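PDB 6Q2F: glycoside hydrolase family protein from Novosphingobium sp. PP1Y, which probably hydrolyses terminal alpha-L-rhamnose from rhamnosides and carries a bound sodium ion. Local coordinates for residues A[130-134]-A[475-479]; A[134-140]-A[452-456]; A[218-222]-A[373-377]; A[269-273]-A[321-325]. One frame throughout, in Å; residues are numbered along the deposited sequence.

Contact 1. Residues A[130-134]-A[475-479]; sequences IAASP and YLEHY
Tyr-479 of helix 469-487 reaches across to the chain leaving strand 127-131 and is in contact along most of its ring. Its CG stands anti to the backbone N (chi1 178°), which carries the ring straight out from the helix. Beyond CB, CD2 passes under the carbonyl of Ala-132, whose O lies over one face, displaced toward the rim. One side of the ring then brings Tyr-479 CE2 to 3.6 Å from Ala-132 C and 4.0 Å from Ile-130 CD1; on the other side Tyr-479 CE1 is 3.7 Å from Pro-134 CD. At the tip, Tyr-479 OH donates to Ala-131 O at 2.6 Å, arriving 42° above the carbonyl plane. One helical turn earlier, Tyr-475 repeats the gesture: its OH donates to Ala-132 O at 2.6 Å, here in the carbonyl plane and on a lone pair, and comes 3.2 Å from Ser-133 CB. Trp-143 meets the Tyr-475 ring at a small interplanar angle. Two successive carbonyls, both buried where the barrel strand gives way to loop, are thus each satisfied by a phenol, which probably helps hold the peptides at the strand end, while ring carbons of Tyr-479 pack on Ile-130 and Pro-134.

Contact 2. Residues A[134-140]-A[452-456]; sequences PGWSETG and NHPAP
His-453 O is gripped by two successive amides: Trp-136 N at 2.9 Å and Ser-137 N at 3.2 Å. In return His-453 N donates to Ser-137 O at 3.0 Å, so that Trp-136 and Ser-137 together face one residue in a classic beta bulge, on a single antiparallel bridge. The peptide between His-453 and Pro-454 is cis, and Pro-454 CD and that carbonyl oxygen both lie over one face of the Trp-136 indole. CD makes a CH-pi contact 3.6 Å from the centroid of the five-membered ring, 17° off its normal, while Pro-454 CG continues over the six-membered ring, 3.7 Å from Trp-136 CH2. Farther along, Asn-452 ND2 donates to Pro-134 O at 3.0 Å, with the acceptor in the amide plane. Ala-459 O takes a second bond from ND2 and Gly-461 N donates to OD1, fixing the rotation of the amide. Ala-455 CB closes on Pro-134 CB at 3.8 Å. The loop 134-140 follows a barrel strand at its carboxyl end, and the Trp-136 side chain lies about 7 Å from the sodium ion, on the side of an alpha/beta barrel where active sites are typically built.

Contact 3. Residues A[218-222]-A[373-377]; sequences DIASL and LHSDA
Ser-375 sits between Ile-219 and Leu-222, and the tight part of the contact is built around it. Its OG donates to Ala-220 O at 2.7 Å, from nearly straight ahead of the carbonyl (C=O...O angle 161°). The hydroxyl lies beside its own backbone N (chi1 -37°), a position that turns it to the loop 218-222. Ile-219 CG2, anti to the backbone N, presses on Ser-375 CB at 3.4 Å, closer than carbons usually come. From the other flank Leu-222 CG and Leu-222 CD2 lie 3.5 and 3.6 Å from Ser-375 OG, so apolar branches flank the hydroxyl on two sides while it bonds to the carbonyl. At the inner end the side chains meet sparsely: Leu-222 CD1 rests on the backbone, 3.4 Å from Leu-373 O, and stays 4.4 Å from Leu-373 CB. On the solvent side, where Ala-220 is also exposed, the contact is thinner: exposed Ile-219 lays CD1 across the side chain of Asp-376 at about a right angle, 3.5 Å from Asp-376 OD2, with no polar bond. Both pieces run in nearly opposite directions, yet one serine hydroxyl supplies the sole hydrogen bond between them. The loop 218-222 leaves strand 206-217, where Asp-218 is still tied to His-437 of the neighbouring strand 436-447 and to Gly-435 just before it. Strand 366-374 lies in a separate four-stranded sheet beside strand 268-277; Leu-222 also touches Val-269 of that strand, while Leu-373 touches Leu-263 and Tyr-265 of strand 260-265 in the facing six-stranded sheet.

Contact 4. Residues A[269-273]-A[321-325]; sequences VTVRS and APVEA
An antiparallel pair of strands forms one margin of the four-stranded sheet in a beta sandwich, strand 316-325 being its outermost member and strand 268-277 the next one in. The strand order of its two sheets recurs in the galactose-binding-like domain near the C terminus, consistent with a jelly-roll relative. Val-269 and Ala-325 form a hydrogen-bonded pair: Val-269 N donates to Ala-325 O at 2.7 Å and Ala-325 N returns to Val-269 O at 3.2 Å. Val-271 and Val-323 form the next, with Val-271 N to Val-323 O at 2.9 Å and the reverse bond, Val-323 N to Val-271 O, at 3.0 Å but bent to 139° at the hydrogen. The valines of this face pack against Phe-328 of the facing sheet. On the other face, at the non-hydrogen-bonded pair, Thr-270 and Glu-324 run side by side, and Thr-270 CG2 lies 3.9 Å from Glu-324 CD. Arg-272 is extended from CG to NE, which brings its guanidinium against the ring of Pro-322, and its NH1 donates to Ser-375 O. One guanidinium face is covered by the proline: Pro-322 CB lies above its centre, and Pro-322 CG comes 3.4 Å from Arg-272 NE.

Overall arrangement
From the N terminus, the chain first meets 130-134 and then 134-140, consecutive pieces sharing Pro-134. It continues through 218-222 and 269-273, whose partners 321-325 and 373-377 follow in reverse order: contact 4 closes inside contact 3. Next comes 452-456, closing contact 2, and finally 475-479, closing contact 1. All four are therefore nested, none crossing. Contacts 1 and 2, with centres about 9 Å apart, touch and join the end of strand 127-131 and the loop after it to a helix and a loop, respectively, beyond the beta-rich insertion. Contacts 3 and 4 touch where strands 366-374 and 268-277 are neighbours in one sheet of that insertion. The two pairs are well separated, with centres about 46 to 53 Å apart.

Contact 1. Residues A[130-134]-A[475-479]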
loop_
_atom_site.group_PDB
_atom_site.type_symbol
_atom_site.label_atom_id
_atom_site.label_comp_id
_atom_site.label_asym_id
_atom_site.label_seq_id
_atom_site.Cartn_x
_atom_site.Cartn_y
_atom_site.Cartn_z
ATOM N N ILE A 130 -8.265 -11.934 12.289
ATOM C CA ILE A 130 -7.548 -12.963 11.546
ATOM C C ILE A 130 -7.406 -12.501 10.110
ATOM O O ILE A 130 -8.158 -11.656 9.630
ATOM C CB ILE A 130 -8.263 -14.326 11.596
ATOM C CG1 ILE A 130 -9.683 -14.189 11.007
ATOM C CG2 ILE A 130 -8.300 -14.816 13.016
ATOM C CD1 ILE A 130 -10.410 -15.544 10.862
ATOM N N ALA A 131 -6.418 -13.067 9.423
ATOM C CA ALA A 131 -6.281 -12.819 8.000
ATOM C C ALA A 131 -7.347 -13.604 7.235
ATOM O O ALA A 131 -7.956 -14.542 7.758
ATOM C CB ALA A 131 -4.893 -13.224 7.514
ATOM N N ALA A 132 -7.558 -13.214 5.977
ATOM C CA ALA A 132 -8.596 -13.813 5.139
ATOM C C ALA A 132 -8.153 -15.119 4.477
ATOM O O ALA A 132 -8.866 -15.633 3.617
ATOM C CB ALA A 132 -9.064 -12.801 4.081
ATOM N N SER A 133 -7.005 -15.671 4.856
ATOM C CA SER A 133 -6.527 -16.929 4.295
ATOM C C SER A 133 -5.515 -17.522 5.263
ATOM O O SER A 133 -4.915 -16.794 6.057
ATOM C CB SER A 133 -5.874 -16.721 2.917
ATOM O OG SER A 133 -4.573 -16.152 3.084
ATOM N N PRO A 134 -5.306 -18.836 5.233
ATOM C CA PRO A 134 -4.159 -19.394 5.956
ATOM C C PRO A 134 -2.909 -18.667 5.490
ATOM O O PRO A 134 -2.776 -18.317 4.307
ATOM C CB PRO A 134 -4.152 -20.869 5.546
ATOM C CG PRO A 134 -5.579 -21.143 5.106
ATOM C CD PRO A 134 -6.065 -19.864 4.499
ATOM N N TYR A 475 -15.516 -19.605 -0.963
ATOM C CA TYR A 475 -14.220 -19.617 -0.296
ATOM C C TYR A 475 -14.334 -19.085 1.133
ATOM O O TYR A 475 -13.915 -19.743 2.087
ATOM C CB TYR A 475 -13.187 -18.795 -1.078
ATOM C CG TYR A 475 -11.990 -18.528 -0.204
ATOM C CD1 TYR A 475 -11.002 -19.492 -0.044
ATOM C CD2 TYR A 475 -11.879 -17.339 0.517
ATOM C CE1 TYR A 475 -9.934 -19.274 0.777
ATOM C CE2 TYR A 475 -10.821 -17.119 1.362
ATOM C CZ TYR A 475 -9.837 -18.080 1.478
ATOM O OH TYR A 475 -8.777 -17.852 2.311
ATOM N N LEU A 476 -14.928 -17.901 1.298
ATOM C CA LEU A 476 -14.870 -17.218 2.590
ATOM C C LEU A 476 -15.850 -17.812 3.595
ATOM O O LEU A 476 -15.549 -17.867 4.792
ATOM C CB LEU A 476 -15.113 -15.703 2.406
ATOM C CG LEU A 476 -14.627 -14.858 3.607
ATOM C CD1 LEU A 476 -13.118 -15.015 3.834
ATOM C CD2 LEU A 476 -15.008 -13.368 3.532
ATOM N N GLU A 477 -17.028 -18.256 3.144
ATOM C CA GLU A 477 -17.939 -18.910 4.079
ATOM C C GLU A 477 -17.305 -20.169 4.647
ATOM O O GLU A 477 -17.398 -20.430 5.852
ATOM C CB GLU A 477 -19.282 -19.227 3.410
ATOM C CG GLU A 477 -20.119 -17.945 3.184
ATOM C CD GLU A 477 -21.471 -18.197 2.534
ATOM O OE1 GLU A 477 -21.665 -19.274 1.925
ATOM O OE2 GLU A 477 -22.336 -17.298 2.640
ATOM N N HIS A 478 -16.623 -20.940 3.802
ATOM C CA HIS A 478 -15.928 -22.122 4.289
ATOM C C HIS A 478 -14.825 -21.723 5.258
ATOM O O HIS A 478 -14.674 -22.326 6.326
ATOM C CB HIS A 478 -15.339 -22.912 3.120
ATOM C CG HIS A 478 -14.716 -24.204 3.539
ATOM N ND1 HIS A 478 -13.393 -24.308 3.914
ATOM C CD2 HIS A 478 -15.250 -25.437 3.689
ATOM C CE1 HIS A 478 -13.136 -25.557 4.259
ATOM N NE2 HIS A 478 -14.244 -26.263 4.129
ATOM N N TYR A 479 -14.053 -20.692 4.903
ATOM C CA TYR A 479 -12.928 -20.296 5.740
ATOM C C TYR A 479 -13.412 -19.858 7.111
ATOM O O TYR A 479 -12.867 -20.273 8.140
ATOM C CB TYR A 479 -12.166 -19.169 5.059
ATOM C CG TYR A 479 -10.993 -18.639 5.852
ATOM C CD1 TYR A 479 -9.863 -19.414 6.063
ATOM C CD2 TYR A 479 -11.002 -17.347 6.357
ATOM C CE1 TYR A 479 -8.767 -18.913 6.764
ATOM C CE2 TYR A 479 -9.915 -16.829 7.064
ATOM C CZ TYR A 479 -8.798 -17.626 7.266
ATOM O OH TYR A 479 -7.731 -17.124 7.967
#

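Contact 2. Residues A[134-140]-A[452-456]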
loop_
_atom_site.group_PDB
_atom_site.type_symbol
_atom_site.label_atom_id
_atom_site.label_comp_id
_atom_site.label_asym_id
_atom_site.label_seq_id
_atom_site.Cartn_x
_atom_site.Cartn_y
_atom_site.Cartn_z
ATOM N N PRO A 134 -5.306 -18.836 5.233
ATOM C CA PRO A 134 -4.159 -19.394 5.956
ATOM C C PRO A 134 -2.909 -18.667 5.490
ATOM O O PRO A 134 -2.776 -18.317 4.307
ATOM C CB PRO A 134 -4.152 -20.869 5.546
ATOM C CG PRO A 134 -5.579 -21.143 5.106
ATOM C CD PRO A 134 -6.065 -19.864 4.499
ATOM N N GLY A 135 -1.993 -18.422 6.422
ATOM C CA GLY A 135 -0.879 -17.533 6.146
ATOM C C GLY A 135 -1.322 -16.110 6.382
ATOM O O GLY A 135 -1.928 -15.818 7.411
ATOM N N TRP A 136 -1.070 -15.255 5.431
ATOM C CA TRP A 136 -1.500 -13.896 5.584
ATOM C C TRP A 136 -2.178 -13.298 4.410
ATOM O O TRP A 136 -2.885 -12.348 4.561
ATOM C CB TRP A 136 -0.382 -12.970 5.997
ATOM C CG TRP A 136 0.845 -12.971 5.192
ATOM C CD1 TRP A 136 0.964 -12.778 3.874
ATOM C CD2 TRP A 136 2.152 -13.129 5.691
ATOM N NE1 TRP A 136 2.258 -12.811 3.514
ATOM C CE2 TRP A 136 3.014 -13.041 4.619
ATOM C CE3 TRP A 136 2.674 -13.366 6.948
ATOM C CZ2 TRP A 136 4.372 -13.144 4.769
ATOM C CZ3 TRP A 136 3.991 -13.476 7.081
ATOM C CH2 TRP A 136 4.833 -13.371 6.009
ATOM N N SER A 137 -2.061 -13.876 3.230
ATOM C CA SER A 137 -2.749 -13.373 2.053
ATOM C C SER A 137 -2.902 -14.427 0.952
ATOM O O SER A 137 -2.141 -15.316 0.891
ATOM C CB SER A 137 -2.073 -12.130 1.515
ATOM O OG SER A 137 -1.022 -12.441 0.682
ATOM N N GLU A 138 -3.896 -14.328 0.087
ATOM C CA GLU A 138 -4.918 -13.311 0.089
ATOM C C GLU A 138 -6.218 -13.988 0.479
ATOM O O GLU A 138 -6.676 -13.834 1.563
ATOM C CB GLU A 138 -5.050 -12.696 -1.284
ATOM C CG GLU A 138 -6.187 -11.703 -1.427
ATOM C CD GLU A 138 -5.983 -10.452 -0.614
ATOM O OE1 GLU A 138 -6.945 -9.792 -0.300
ATOM O OE2 GLU A 138 -4.852 -10.159 -0.272
ATOM N N THR A 139 -6.787 -14.749 -0.434
ATOM C CA THR A 139 -7.998 -15.512 -0.223
ATOM C C THR A 139 -7.848 -16.769 -1.039
ATOM O O THR A 139 -8.268 -16.857 -2.149
ATOM C CB THR A 139 -9.289 -14.756 -0.588
ATOM O OG1 THR A 139 -9.124 -14.056 -1.801
ATOM C CG2 THR A 139 -9.672 -13.806 0.466
ATOM N N GLY A 140 -7.214 -17.747 -0.440
ATOM C CA GLY A 140 -6.878 -18.983 -1.113
ATOM C C GLY A 140 -6.670 -20.086 -0.094
ATOM O O GLY A 140 -6.307 -19.842 1.066
ATOM N N ASN A 452 -2.297 -19.151 -1.795
ATOM C CA ASN A 452 -2.108 -18.313 -0.608
ATOM C C ASN A 452 -0.736 -18.609 0.008
ATOM O O ASN A 452 -0.187 -19.692 -0.182
ATOM C CB ASN A 452 -3.199 -18.578 0.435
ATOM C CG ASN A 452 -3.258 -20.058 0.844
ATOM O OD1 ASN A 452 -3.376 -20.927 -0.013
ATOM N ND2 ASN A 452 -3.137 -20.342 2.150
ATOM N N HIS A 453 -0.184 -17.631 0.744
ATOM C CA HIS A 453 1.107 -17.767 1.457
ATOM C C HIS A 453 1.077 -17.018 2.796
ATOM O O HIS A 453 0.274 -16.096 2.962
ATOM C CB HIS A 453 2.274 -17.196 0.646
ATOM C CG HIS A 453 2.392 -17.730 -0.743
ATOM N ND1 HIS A 453 3.120 -18.864 -1.044
ATOM C CD2 HIS A 453 1.902 -17.269 -1.921
ATOM C CE1 HIS A 453 3.062 -19.087 -2.345
ATOM N NE2 HIS A 453 2.335 -18.133 -2.901
ATOM N N PRO A 454 1.936 -17.401 3.766
ATOM C CA PRO A 454 2.754 -18.612 3.862
ATOM C C PRO A 454 2.139 -19.603 4.846
ATOM O O PRO A 454 2.142 -19.398 6.066
ATOM C CB PRO A 454 4.093 -18.084 4.376
ATOM C CG PRO A 454 3.712 -16.775 5.180
ATOM C CD PRO A 454 2.253 -16.475 4.874
ATOM N N ALA A 455 1.574 -20.663 4.293
ATOM C CA ALA A 455 0.870 -21.708 5.007
ATOM C C ALA A 455 1.563 -23.039 4.766
ATOM O O ALA A 455 2.320 -23.189 3.797
ATOM C CB ALA A 455 -0.587 -21.803 4.533
ATOM N N PRO A 456 1.334 -24.022 5.623
ATOM C CA PRO A 456 1.829 -25.371 5.343
ATOM C C PRO A 456 1.128 -25.942 4.125
ATOM O O PRO A 456 0.048 -25.459 3.742
ATOM C CB PRO A 456 1.470 -26.151 6.616
ATOM C CG PRO A 456 0.367 -25.386 7.225
ATOM C CD PRO A 456 0.634 -23.948 6.915
#

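Contact 3. Residues A[218-222]-A[373-377]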
loop_
_atom_site.group_PDB
_atom_site.type_symbol
_atom_site.label_atom_id
_atom_site.label_comp_id
_atom_site.label_asym_id
_atom_site.label_seq_id
_atom_site.Cartn_x
_atom_site.Cartn_y
_atom_site.Cartn_z
ATOM N N ASP A 218 -5.421 -12.946 -46.941
ATOM C CA ASP A 218 -4.282 -13.787 -47.283
ATOM C C ASP A 218 -3.009 -12.967 -47.166
ATOM O O ASP A 218 -2.910 -11.870 -47.718
ATOM C CB ASP A 218 -4.430 -14.343 -48.703
ATOM C CG ASP A 218 -5.535 -15.374 -48.816
ATOM O OD1 ASP A 218 -5.682 -16.192 -47.887
ATOM O OD2 ASP A 218 -6.255 -15.371 -49.837
ATOM N N ILE A 219 -2.048 -13.487 -46.418
ATOM C CA ILE A 219 -0.870 -12.724 -46.030
ATOM C C ILE A 219 0.360 -13.422 -46.590
ATOM O O ILE A 219 0.390 -14.649 -46.731
ATOM C CB ILE A 219 -0.794 -12.558 -44.491
ATOM C CG1 ILE A 219 -1.953 -11.695 -43.983
ATOM C CG2 ILE A 219 0.536 -11.981 -44.033
ATOM C CD1 ILE A 219 -2.106 -11.700 -42.472
ATOM N N ALA A 220 1.363 -12.617 -46.954
ATOM C CA ALA A 220 2.644 -13.131 -47.422
ATOM C C ALA A 220 3.331 -13.933 -46.325
ATOM O O ALA A 220 3.797 -13.362 -45.333
ATOM C CB ALA A 220 3.545 -11.983 -47.890
ATOM N N SER A 221 3.383 -15.254 -46.478
ATOM C CA SER A 221 4.077 -16.068 -45.493
ATOM C C SER A 221 5.571 -15.762 -45.527
ATOM O O SER A 221 6.118 -15.331 -46.545
ATOM C CB SER A 221 3.833 -17.551 -45.749
ATOM O OG SER A 221 4.448 -18.327 -44.736
ATOM N N LEU A 222 6.231 -15.977 -44.397
ATOM C CA LEU A 222 7.613 -15.534 -44.341
ATOM C C LEU A 222 8.574 -16.715 -44.340
ATOM O O LEU A 222 8.334 -17.710 -43.647
ATOM C CB LEU A 222 7.867 -14.682 -43.093
ATOM C CG LEU A 222 7.122 -13.347 -43.021
ATOM C CD1 LEU A 222 7.350 -12.687 -41.681
ATOM C CD2 LEU A 222 7.576 -12.433 -44.139
ATOM N N LEU A 373 8.590 -12.759 -36.362
ATOM C CA LEU A 373 8.266 -11.580 -37.152
ATOM C C LEU A 373 6.967 -11.823 -37.916
ATOM O O LEU A 373 6.716 -12.932 -38.399
ATOM C CB LEU A 373 9.400 -11.244 -38.124
ATOM C CG LEU A 373 10.801 -11.128 -37.510
ATOM C CD1 LEU A 373 11.827 -10.724 -38.553
ATOM C CD2 LEU A 373 10.811 -10.144 -36.357
ATOM N N HIS A 374 6.148 -10.780 -38.028
ATOM C CA HIS A 374 4.831 -10.870 -38.645
ATOM C C HIS A 374 4.730 -9.916 -39.827
ATOM O O HIS A 374 5.140 -8.753 -39.731
ATOM C CB HIS A 374 3.730 -10.547 -37.632
ATOM C CG HIS A 374 3.667 -11.499 -36.480
ATOM N ND1 HIS A 374 3.017 -12.712 -36.555
ATOM C CD2 HIS A 374 4.163 -11.415 -35.222
ATOM C CE1 HIS A 374 3.118 -13.338 -35.396
ATOM N NE2 HIS A 374 3.806 -12.572 -34.569
ATOM N N SER A 375 4.167 -10.404 -40.938
ATOM C CA SER A 375 3.859 -9.518 -42.059
ATOM C C SER A 375 2.742 -8.549 -41.697
ATOM O O SER A 375 2.757 -7.389 -42.122
ATOM C CB SER A 375 3.453 -10.327 -43.291
ATOM O OG SER A 375 4.203 -11.520 -43.414
ATOM N N ASP A 376 1.759 -9.007 -40.928
ATOM C CA ASP A 376 0.585 -8.204 -40.635
ATOM C C ASP A 376 0.786 -7.356 -39.381
ATOM O O ASP A 376 1.707 -7.566 -38.584
ATOM C CB ASP A 376 -0.654 -9.092 -40.483
ATOM C CG ASP A 376 -0.397 -10.325 -39.628
ATOM O OD1 ASP A 376 0.783 -10.716 -39.473
ATOM O OD2 ASP A 376 -1.379 -10.915 -39.123
ATOM N N ALA A 377 -0.095 -6.377 -39.223
ATOM C CA ALA A 377 -0.106 -5.525 -38.047
ATOM C C ALA A 377 -0.895 -6.206 -36.941
ATOM O O ALA A 377 -2.041 -6.615 -37.151
ATOM C CB ALA A 377 -0.719 -4.164 -38.380
#

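Contact 4. Residues A[269-273]-A[321-325]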
loop_
_atom_site.group_PDB
_atom_site.type_symbol
_atom_site.label_atom_id
_atom_site.label_comp_id
_atom_site.label_asym_id
_atom_site.label_seq_id
_atom_site.Cartn_x
_atom_site.Cartn_y
_atom_site.Cartn_z
ATOM N N VAL A 269 12.182 -8.596 -46.684
ATOM C CA VAL A 269 10.842 -8.945 -46.240
ATOM C C VAL A 269 10.251 -7.735 -45.538
ATOM O O VAL A 269 10.967 -6.945 -44.914
ATOM C CB VAL A 269 10.826 -10.180 -45.312
ATOM C CG1 VAL A 269 10.826 -11.446 -46.133
ATOM C CG2 VAL A 269 12.019 -10.156 -44.368
ATOM N N THR A 270 8.935 -7.584 -45.657
ATOM C CA THR A 270 8.211 -6.472 -45.055
ATOM C C THR A 270 7.630 -6.939 -43.722
ATOM O O THR A 270 6.775 -7.830 -43.688
ATOM C CB THR A 270 7.122 -5.970 -45.997
ATOM O OG1 THR A 270 6.111 -6.972 -46.129
ATOM C CG2 THR A 270 7.713 -5.700 -47.367
ATOM N N VAL A 271 8.108 -6.348 -42.630
ATOM C CA VAL A 271 7.721 -6.722 -41.274
ATOM C C VAL A 271 6.897 -5.596 -40.671
ATOM O O VAL A 271 7.214 -4.416 -40.857
ATOM C CB VAL A 271 8.960 -7.015 -40.406
ATOM C CG1 VAL A 271 8.556 -7.300 -38.977
ATOM C CG2 VAL A 271 9.730 -8.186 -40.984
ATOM N N ARG A 272 5.845 -5.973 -39.970
ATOM C CA ARG A 272 4.977 -5.032 -39.288
ATOM C C ARG A 272 4.889 -5.244 -37.783
ATOM O O ARG A 272 4.538 -4.353 -37.070
ATOM C CB ARG A 272 3.599 -5.052 -39.898
ATOM C CG ARG A 272 3.504 -4.221 -41.135
ATOM C CD ARG A 272 2.195 -4.459 -41.824
ATOM N NE ARG A 272 2.178 -3.863 -43.137
ATOM C CZ ARG A 272 2.740 -4.417 -44.203
ATOM N NH1 ARG A 272 3.349 -5.573 -44.097
ATOM N NH2 ARG A 272 2.687 -3.812 -45.366
ATOM N N SER A 273 5.171 -6.456 -37.330
ATOM C CA SER A 273 5.106 -6.733 -35.908
ATOM C C SER A 273 6.040 -7.858 -35.511
ATOM O O SER A 273 6.386 -8.716 -36.322
ATOM C CB SER A 273 3.671 -7.075 -35.497
ATOM O OG SER A 273 2.790 -6.002 -35.778
ATOM N N ALA A 321 5.069 0.716 -38.182
ATOM C CA ALA A 321 5.030 0.960 -39.614
ATOM C C ALA A 321 5.970 -0.017 -40.321
ATOM O O ALA A 321 7.039 -0.338 -39.787
ATOM C CB ALA A 321 5.427 2.406 -39.917
ATOM N N PRO A 322 5.615 -0.495 -41.515
ATOM C CA PRO A 322 6.368 -1.602 -42.126
ATOM C C PRO A 322 7.843 -1.279 -42.322
ATOM O O PRO A 322 8.257 -0.121 -42.401
ATOM C CB PRO A 322 5.668 -1.810 -43.476
ATOM C CG PRO A 322 4.317 -1.205 -43.310
ATOM C CD PRO A 322 4.490 -0.058 -42.356
ATOM N N VAL A 323 8.641 -2.342 -42.401
ATOM C CA VAL A 323 10.081 -2.247 -42.609
ATOM C C VAL A 323 10.496 -3.273 -43.656
ATOM O O VAL A 323 10.162 -4.455 -43.531
ATOM C CB VAL A 323 10.853 -2.481 -41.300
ATOM C CG1 VAL A 323 12.337 -2.575 -41.576
ATOM C CG2 VAL A 323 10.551 -1.378 -40.306
ATOM N N GLU A 324 11.251 -2.861 -44.662
ATOM C CA GLU A 324 11.717 -3.817 -45.648
ATOM C C GLU A 324 13.199 -3.987 -45.430
ATOM O O GLU A 324 13.966 -3.059 -45.539
ATOM C CB GLU A 324 11.392 -3.344 -47.051
ATOM C CG GLU A 324 11.847 -4.301 -48.120
ATOM C CD GLU A 324 10.891 -4.402 -49.268
ATOM O OE1 GLU A 324 10.144 -3.457 -49.519
ATOM O OE2 GLU A 324 10.880 -5.442 -49.923
ATOM N N ALA A 325 13.588 -5.197 -45.106
ATOM C CA ALA A 325 14.972 -5.543 -44.826
ATOM C C ALA A 325 15.137 -7.043 -44.976
ATOM O O ALA A 325 14.163 -7.799 -44.955
ATOM C CB ALA A 325 15.401 -5.087 -43.426
#